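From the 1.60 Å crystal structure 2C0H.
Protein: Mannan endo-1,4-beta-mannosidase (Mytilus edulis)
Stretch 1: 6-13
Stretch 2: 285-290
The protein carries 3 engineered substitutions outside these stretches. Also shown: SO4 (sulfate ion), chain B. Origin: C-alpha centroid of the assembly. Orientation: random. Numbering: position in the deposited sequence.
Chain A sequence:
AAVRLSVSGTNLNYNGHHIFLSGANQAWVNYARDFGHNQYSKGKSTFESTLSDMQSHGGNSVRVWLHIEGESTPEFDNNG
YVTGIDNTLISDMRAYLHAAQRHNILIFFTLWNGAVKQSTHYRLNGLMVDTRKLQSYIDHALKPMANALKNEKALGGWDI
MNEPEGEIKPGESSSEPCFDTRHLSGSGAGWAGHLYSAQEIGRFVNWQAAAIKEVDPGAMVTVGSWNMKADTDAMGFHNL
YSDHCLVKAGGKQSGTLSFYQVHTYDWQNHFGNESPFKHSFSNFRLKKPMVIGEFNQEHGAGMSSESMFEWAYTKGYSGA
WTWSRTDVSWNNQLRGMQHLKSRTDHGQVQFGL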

# COMPACT_ATOMS: atom_id res chain seq x y z
N SER A 6 -10.37 9.84 -6.89
CA SER A 6 -9.91 11.07 -6.21
C SER A 6 -10.20 11.07 -4.70
O SER A 6 -10.94 10.22 -4.22
N VAL A 7 -9.62 12.03 -3.98
CA VAL A 7 -9.84 12.20 -2.53
C VAL A 7 -10.56 13.52 -2.25
O VAL A 7 -10.18 14.56 -2.80
N SER A 8 -11.56 13.47 -1.36
CA SER A 8 -12.19 14.69 -0.82
C SER A 8 -12.21 14.58 0.71
O SER A 8 -13.01 13.83 1.28
N GLY A 9 -11.34 15.34 1.37
CA GLY A 9 -11.23 15.29 2.82
C GLY A 9 -10.81 13.89 3.26
O GLY A 9 -9.72 13.45 2.92
N THR A 10 -11.69 13.21 4.01
CA THR A 10 -11.41 11.85 4.48
C THR A 10 -12.20 10.76 3.73
O THR A 10 -12.25 9.62 4.18
N ASN A 11 -12.78 11.14 2.58
CA ASN A 11 -13.51 10.23 1.68
C ASN A 11 -12.77 9.99 0.35
O ASN A 11 -12.09 10.89 -0.15
N LEU A 12 -12.95 8.80 -0.23
CA LEU A 12 -12.54 8.49 -1.61
C LEU A 12 -13.74 8.60 -2.56
O LEU A 12 -14.86 8.20 -2.22
N ASN A 13 -13.52 9.16 -3.75
CA ASN A 13 -14.56 9.30 -4.76
C ASN A 13 -14.12 8.67 -6.10
O ASN A 13 -12.92 8.60 -6.38
N ARG A 285 -7.84 11.08 14.58
CA ARG A 285 -7.59 12.50 14.29
C ARG A 285 -6.79 12.70 12.99
O ARG A 285 -5.86 13.53 12.92
N LEU A 286 -7.17 11.95 11.97
CA LEU A 286 -6.54 12.03 10.65
C LEU A 286 -7.32 12.92 9.68
O LEU A 286 -8.54 13.05 9.76
N LYS A 287 -6.59 13.50 8.73
CA LYS A 287 -7.15 14.42 7.75
C LYS A 287 -7.12 13.88 6.31
O LYS A 287 -7.33 14.63 5.33
N LYS A 288 -6.86 12.58 6.15
CA LYS A 288 -6.94 11.90 4.86
C LYS A 288 -7.72 10.63 5.12
O LYS A 288 -7.81 10.23 6.28
N PRO A 289 -8.22 9.99 4.04
CA PRO A 289 -8.87 8.69 4.20
C PRO A 289 -7.90 7.65 4.70
O PRO A 289 -6.70 7.79 4.54
N MET A 290 -8.44 6.60 5.31
CA MET A 290 -7.65 5.47 5.75
C MET A 290 -8.27 4.17 5.25
O MET A 290 -9.47 3.95 5.43

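No direct hydrogen bond joins these two stretches, although they lie close enough for the CA atoms of Thr-10 and Pro-289 to stand 4.1 Å apart; the one polar link that spans them is a water. Water 1 donates to Thr-10 O at 3.0 Å and accepts from Met-290 N at 3.1 Å, so that a backbone carbonyl of one stretch and a backbone amide of the other are satisfied through a shared molecule. The contact illustrates a general principle: a proline, which has no amide hydrogen to offer, can still anchor a chain segment by presenting its ring to a hairpin.

The hairpin is built within the first stretch. Ser-8 N donates to Asn-11 O at 2.9 Å and Asn-11 N to Ser-8 O at 3.0 Å, closing a type II' turn with Gly-9 and Thr-10 at its corners. Gly-9 has a positive phi of 62°, a conformation that by itself favours glycine.

Pro-289, buried and with its ring in the C-gamma exo pucker, gives up more surface to the contact than any other residue of the two stretches. Val-7, chi1 t, points its CA-to-CB bond toward the second stretch and places CG1 3.6 Å from Pro-289 CD. Leu-12 starts sideways, but its m,t rotamer brings the end of the side chain nearer, with CD2 4.2 Å from Pro-289 CG. The ring also meets backbone oxygens: Gly-9 O lies 3.4 Å from Pro-289 CD, and Asn-11 O 3.7 Å from Pro-289 CG. Thr-10 O is 3.5 Å from Pro-289 CA in a CA-H...O contact, whose angle of 121° at the hydrogen is far from linear.

Thr-10 extends the packing beyond the ring. Its CA-to-CB bond runs sideways, and in the p rotamer its methyl CG2 reaches the backbone of the second stretch, 3.7 Å from Leu-286 O and 3.8 Å from Lys-288 O. Here a methyl group, rather than a hydroxyl, makes the closest approach to those carbonyls, which is van der Waals contact.

The lysines contribute mainly backbone. Both Lys-287 and Lys-288 direct their CA-to-CB bonds away from the hairpin. Lys-287, m,t,m,t along its chain, carries its ammonium group to a sulfate ion, probably from the crystallisation liquor: NZ donates to O4 of the sulfate at 2.9 Å and, weakly, to its O3 at 3.4 Å. Lys-288 NZ is hydrogen-bonded elsewhere in the structure.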

# COMPACT_ATOMS: atom_id res chain seq x y z
CB SER A 6 -10.52 12.32 -6.85
OG SER A 6 -11.93 12.35 -6.71
CB VAL A 7 -8.51 12.23 -1.74
CG1 VAL A 7 -8.75 12.46 -0.23
CG2 VAL A 7 -7.72 10.98 -1.96
CB SER A 8 -13.61 14.84 -1.39
OG SER A 8 -14.41 15.76 -0.63
CB THR A 10 -11.64 11.72 5.99
OG1 THR A 10 -13.00 12.02 6.31
CG2 THR A 10 -10.72 12.68 6.76
CB ASN A 11 -14.87 10.83 1.31
CG ASN A 11 -15.94 10.66 2.38
OD1 ASN A 11 -15.75 9.97 3.39
ND2 ASN A 11 -17.10 11.28 2.15
CB LEU A 12 -11.94 7.08 -1.72
CG LEU A 12 -10.58 6.84 -1.07
CD1 LEU A 12 -10.22 5.36 -1.09
CD2 LEU A 12 -9.49 7.63 -1.75
CB ASN A 13 -14.90 10.79 -4.98
CG ASN A 13 -15.36 11.50 -3.72
OD1 ASN A 13 -14.88 12.60 -3.40
ND2 ASN A 13 -16.27 10.90 -2.98
CB ARG A 285 -6.91 13.21 15.47
CG ARG A 285 -7.53 12.97 16.85
CD ARG A 285 -9.04 13.16 16.88
NE ARG A 285 -9.47 14.49 16.44
CZ ARG A 285 -10.73 14.84 16.23
NH1 ARG A 285 -11.72 13.97 16.42
NH2 ARG A 285 -11.02 16.07 15.83
CB LEU A 286 -6.40 10.63 10.07
CG LEU A 286 -5.57 9.68 10.93
CD1 LEU A 286 -5.68 8.27 10.41
CD2 LEU A 286 -4.12 10.14 10.99
CB LYS A 287 -6.41 15.76 7.85
CG LYS A 287 -6.50 16.40 9.20
CD LYS A 287 -5.88 17.79 9.21
CE LYS A 287 -4.37 17.72 9.07
NZ LYS A 287 -3.70 19.01 9.42
CB LYS A 288 -5.55 11.49 4.35
CG LYS A 288 -4.52 12.58 4.28
CD LYS A 288 -3.21 11.99 3.75
CE LYS A 288 -2.01 12.90 3.96
NZ LYS A 288 -2.22 14.11 3.14
CB PRO A 289 -9.34 8.34 2.79
CG PRO A 289 -9.32 9.62 1.99
CD PRO A 289 -8.22 10.41 2.63
CB MET A 290 -7.55 5.41 7.27
CG MET A 290 -6.91 4.14 7.79
SD MET A 290 -6.47 4.26 9.50
CE MET A 290 -4.93 5.17 9.35
S SO4 B . -0.57 17.20 8.43
O1 SO4 B . -0.69 16.06 7.53
O2 SO4 B . 0.84 17.58 8.54
O3 SO4 B . -1.05 16.89 9.78
O4 SO4 B . -1.34 18.33 7.90
O HOH W 1 -11.48 7.11 5.62